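PDB 4PDY: aminoglycoside phosphotransferase from Alicyclobacillus acidocaldarius subsp. acidocaldarius, which probably transfers a phosphoryl group to a small-molecule acceptor, as many members of the aminoglycoside phosphotransferase-like family do. Local coordinates for residues A86-T91 and T104-E109. Sequence-based numbering, arbitrary orientation. Where two conformers were deposited one is given.
Sequences ARFVTT and TYYVTE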
ATOM      1  N   ALA A  86     -13.394   4.132  -7.942  1.00 11.87           N
ATOM      2  CA  ALA A  86     -14.197   3.500  -8.983  1.00 11.12           C
ATOM      3  C   ALA A  86     -15.558   3.134  -8.411  1.00 11.29           C
ATOM      4  O   ALA A  86     -15.686   2.564  -7.343  1.00 13.28           O
ATOM      5  CB  ALA A  86     -13.514   2.263  -9.519  1.00 14.03           C
ATOM      6  N   ARG A  87     -16.600   3.468  -9.140  1.00  9.82           N
ATOM      7  CA  ARG A  87     -17.954   3.324  -8.679  1.00  9.05           C
ATOM      8  C   ARG A  87     -18.514   1.930  -8.880  1.00  9.75           C
ATOM      9  O   ARG A  87     -18.471   1.380  -9.998  1.00 11.17           O
ATOM     10  CB  ARG A  87     -18.857   4.347  -9.352  1.00  9.86           C
ATOM     11  CG  ARG A  87     -18.363   5.770  -9.258  1.00 10.69           C
ATOM     12  CD  ARG A  87     -18.054   6.198  -7.820  1.00 11.17           C
ATOM     13  NE  ARG A  87     -17.146   7.369  -7.819  1.00 11.83           N
ATOM     14  CZ  ARG A  87     -17.532   8.633  -7.899  1.00 10.96           C
ATOM     15  NH1 ARG A  87     -16.618   9.580  -7.985  1.00 12.27           N
ATOM     16  NH2 ARG A  87     -18.820   8.967  -7.951  1.00 13.35           N
ATOM     17  N   PHE A  88     -19.111   1.372  -7.838  1.00 10.65           N
ATOM     18  CA  PHE A  88     -19.640   0.037  -7.859  1.00 10.95           C
ATOM     19  C   PHE A  88     -20.939  -0.020  -8.653  1.00 10.22           C
ATOM     20  O   PHE A  88     -21.764   0.877  -8.591  1.00 11.78           O
ATOM     21  CB  PHE A  88     -19.881  -0.439  -6.416  1.00 12.29           C
ATOM     22  CG  PHE A  88     -18.612  -0.497  -5.566  1.00 14.36           C
ATOM     23  CD1 PHE A  88     -17.738  -1.539  -5.693  1.00 15.41           C
ATOM     24  CD2 PHE A  88     -18.316   0.506  -4.651  1.00 17.26           C
ATOM     25  CE1 PHE A  88     -16.584  -1.617  -4.929  1.00 15.34           C
ATOM     26  CE2 PHE A  88     -17.165   0.456  -3.897  1.00 18.62           C
ATOM     27  CZ  PHE A  88     -16.294  -0.603  -4.033  1.00 17.53           C
ATOM     28  N   VAL A  89     -21.092  -1.104  -9.402  1.00 11.21           N
ATOM     29  CA  VAL A  89     -22.300  -1.398 -10.172  1.00 11.16           C
ATOM     30  C   VAL A  89     -23.034  -2.507  -9.444  1.00  9.88           C
ATOM     31  O   VAL A  89     -22.427  -3.493  -9.032  1.00 12.75           O
ATOM     32  CB  VAL A  89     -21.957  -1.812 -11.617  1.00 13.34           C
ATOM     33  CG1 VAL A  89     -23.234  -2.165 -12.355  1.00 14.22           C
ATOM     34  CG2 VAL A  89     -21.198  -0.666 -12.269  1.00 15.26           C
ATOM     35  N   THR A  90     -24.339  -2.364  -9.295  1.00 10.84           N
ATOM     36  CA  THR A  90     -25.134  -3.365  -8.609  1.00 10.75           C
ATOM     37  C   THR A  90     -25.782  -4.332  -9.586  1.00 11.64           C
ATOM     38  O   THR A  90     -25.913  -4.028 -10.764  1.00 12.47           O
ATOM     39  CB  THR A  90     -26.223  -2.746  -7.739  1.00 13.69           C
ATOM     40  OG1 THR A  90     -27.099  -1.960  -8.530  1.00 18.05           O
ATOM     41  CG2 THR A  90     -25.604  -1.873  -6.626  1.00 15.66           C
ATOM     42  N   THR A  91     -26.174  -5.494  -9.096  1.00  9.92           N
ATOM     43  CA  THR A  91     -26.825  -6.498  -9.901  1.00 10.78           C
ATOM     44  C   THR A  91     -28.271  -6.078 -10.208  1.00 12.03           C
ATOM     45  O   THR A  91     -28.775  -5.060  -9.720  1.00 13.99           O
ATOM     46  CB  THR A  91     -26.853  -7.847  -9.163  1.00 11.67           C
ATOM     47  OG1 THR A  91     -27.761  -7.755  -8.057  1.00 12.40           O
ATOM     48  CG2 THR A  91     -25.454  -8.283  -8.703  1.00 11.60           C
ATOM     49  N   THR A 104     -16.477 -14.023  -4.105  1.00  9.91           N
ATOM     50  CA  THR A 104     -17.297 -12.831  -4.082  1.00 10.08           C
ATOM     51  C   THR A 104     -16.862 -11.984  -5.274  1.00 10.84           C
ATOM     52  O   THR A 104     -15.723 -11.574  -5.363  1.00 12.39           O
ATOM     53  CB  THR A 104     -17.086 -12.036  -2.766  1.00 11.13           C
ATOM     54  OG1 THR A 104     -17.435 -12.874  -1.655  1.00 12.61           O
ATOM     55  CG2 THR A 104     -17.899 -10.745  -2.735  1.00 12.11           C
ATOM     56  N   TYR A 105     -17.778 -11.754  -6.203  1.00  9.96           N
ATOM     57  CA  TYR A 105     -17.520 -10.931  -7.376  1.00 10.09           C
ATOM     58  C   TYR A 105     -18.135  -9.563  -7.192  1.00  8.62           C
ATOM     59  O   TYR A 105     -19.278  -9.451  -6.759  1.00  9.55           O
ATOM     60  CB  TYR A 105     -18.138 -11.599  -8.606  1.00 10.62           C
ATOM     61  CG  TYR A 105     -17.531 -12.938  -8.951  1.00  9.58           C
ATOM     62  CD1 TYR A 105     -16.380 -13.018  -9.732  1.00 10.57           C
ATOM     63  CD2 TYR A 105     -18.080 -14.116  -8.473  1.00 10.53           C
ATOM     64  CE1 TYR A 105     -15.822 -14.233 -10.059  1.00 12.62           C
ATOM     65  CE2 TYR A 105     -17.508 -15.341  -8.770  1.00 10.14           C
ATOM     66  CZ  TYR A 105     -16.369 -15.398  -9.538  1.00 11.16           C
ATOM     67  OH  TYR A 105     -15.823 -16.610  -9.893  1.00 12.83           O
ATOM     68  N   TYR A 106     -17.393  -8.534  -7.579  1.00  9.84           N
ATOM     69  CA  TYR A 106     -17.971  -7.195  -7.636  1.00  9.59           C
ATOM     70  C   TYR A 106     -17.429  -6.445  -8.823  1.00  8.75           C
ATOM     71  O   TYR A 106     -16.349  -6.750  -9.304  1.00  9.67           O
ATOM     72  CB  TYR A 106     -17.766  -6.429  -6.300  1.00  9.64           C
ATOM     73  CG  TYR A 106     -16.337  -6.146  -5.934  1.00 10.42           C
ATOM     74  CD1 TYR A 106     -15.703  -5.005  -6.379  1.00 10.37           C
ATOM     75  CD2 TYR A 106     -15.635  -6.989  -5.077  1.00 10.33           C
ATOM     76  CE1 TYR A 106     -14.387  -4.730  -6.080  1.00 10.03           C
ATOM     77  CE2 TYR A 106     -14.310  -6.714  -4.761  1.00 11.08           C
ATOM     78  CZ  TYR A 106     -13.691  -5.572  -5.246  1.00 11.08           C
ATOM     79  OH  TYR A 106     -12.379  -5.267  -4.938  1.00 13.13           O
ATOM     80  N   VAL A 107     -18.224  -5.484  -9.284  1.00  9.06           N
ATOM     81  CA  VAL A 107     -18.002  -4.815 -10.554  1.00  9.55           C
ATOM     82  C   VAL A 107     -17.992  -3.313 -10.303  1.00  9.36           C
ATOM     83  O   VAL A 107     -18.820  -2.790  -9.553  1.00 10.16           O
ATOM     84  CB  VAL A 107     -19.137  -5.187 -11.541  1.00  9.78           C
ATOM     85  CG1 VAL A 107     -18.983  -4.443 -12.846  1.00 10.79           C
ATOM     86  CG2 VAL A 107     -19.192  -6.693 -11.803  1.00 10.55           C
ATOM     87  N   THR A 108     -17.075  -2.627 -10.986  1.00  9.36           N
ATOM     88  CA  THR A 108     -17.051  -1.168 -10.989  1.00  9.78           C
ATOM     89  C   THR A 108     -17.040  -0.634 -12.413  1.00  9.78           C
ATOM     90  O   THR A 108     -16.719  -1.331 -13.400  1.00 11.56           O
ATOM     91  CB  THR A 108     -15.832  -0.572 -10.260  1.00 11.56           C
ATOM     92  OG1 THR A 108     -14.629  -0.896 -10.945  1.00 14.43           O
ATOM     93  CG2 THR A 108     -15.718  -1.078  -8.833  1.00 12.16           C
ATOM     94  N   GLU A 109     -17.449   0.623 -12.531  0.50  9.74           N
ATOM     95  CA  GLU A 109     -17.274   1.349 -13.784  0.50 10.28           C
ATOM     96  C   GLU A 109     -15.779   1.354 -14.049  0.50 12.13           C
ATOM     97  O   GLU A 109     -14.977   1.337 -13.106  0.50 12.66           O
ATOM     98  CB  GLU A 109     -17.798   2.797 -13.673  0.50 12.40           C
ATOM     99  CG  GLU A 109     -19.271   2.960 -13.293  0.50 12.47           C
ATOM    100  CD  GLU A 109     -20.293   2.575 -14.375  0.50 14.32           C
ATOM    101  OE1 GLU A 109     -19.955   2.499 -15.575  0.50 16.98           O
ATOM    102  OE2 GLU A 109     -21.477   2.359 -14.017  0.50 16.50           O
TER
HETATM  103  O   HOH W   1     -20.903  -5.489  -8.107  1.00  9.60           O
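Two backbone hydrogen bonds flank the antiparallel non-hydrogen-bonded pair Phe-88 and Thr-108. Glu-109 N meets Arg-87 O at 2.8 Å, in the carbonyl plane; Val-89 N reaches Val-107 O, also at 2.8 Å and nearly straight (173°), from above the carbonyl plane. The return link of this second pair is made by a water, which donates to Val-89 O and accepts from Val-107 N. With CG beside its backbone N (chi1 -61°), the Phe-88 side chain runs alongside Thr-108, Phe-88 CD1 lying 3.8 Å from Thr-108 CG2. Its ring edge meets Tyr-106 obliquely, Phe-88 CE1 to Tyr-106 CD1 3.8 Å, the planes inclined at 62°. On the side of Val-89 and Val-107, Val-89 CG2 comes within 3.5 Å of Glu-109 OE2, the two side chains crossing at about a right angle, while Glu-109 OE1 forms a salt bridge with Arg-53. Ala-86 CB packs against Thr-108 OG1 and CB. An alanine in place of Phe-88 would probably loosen the packing on Tyr-106, Thr-108 and helix 64-79. That helix meets the Phe-88 ring through Val-71 and Leu-74. Strand 103-109 also pairs with 54-60 within the antiparallel sheet of the kinase-like N-terminal lobe, close to the bound histidine.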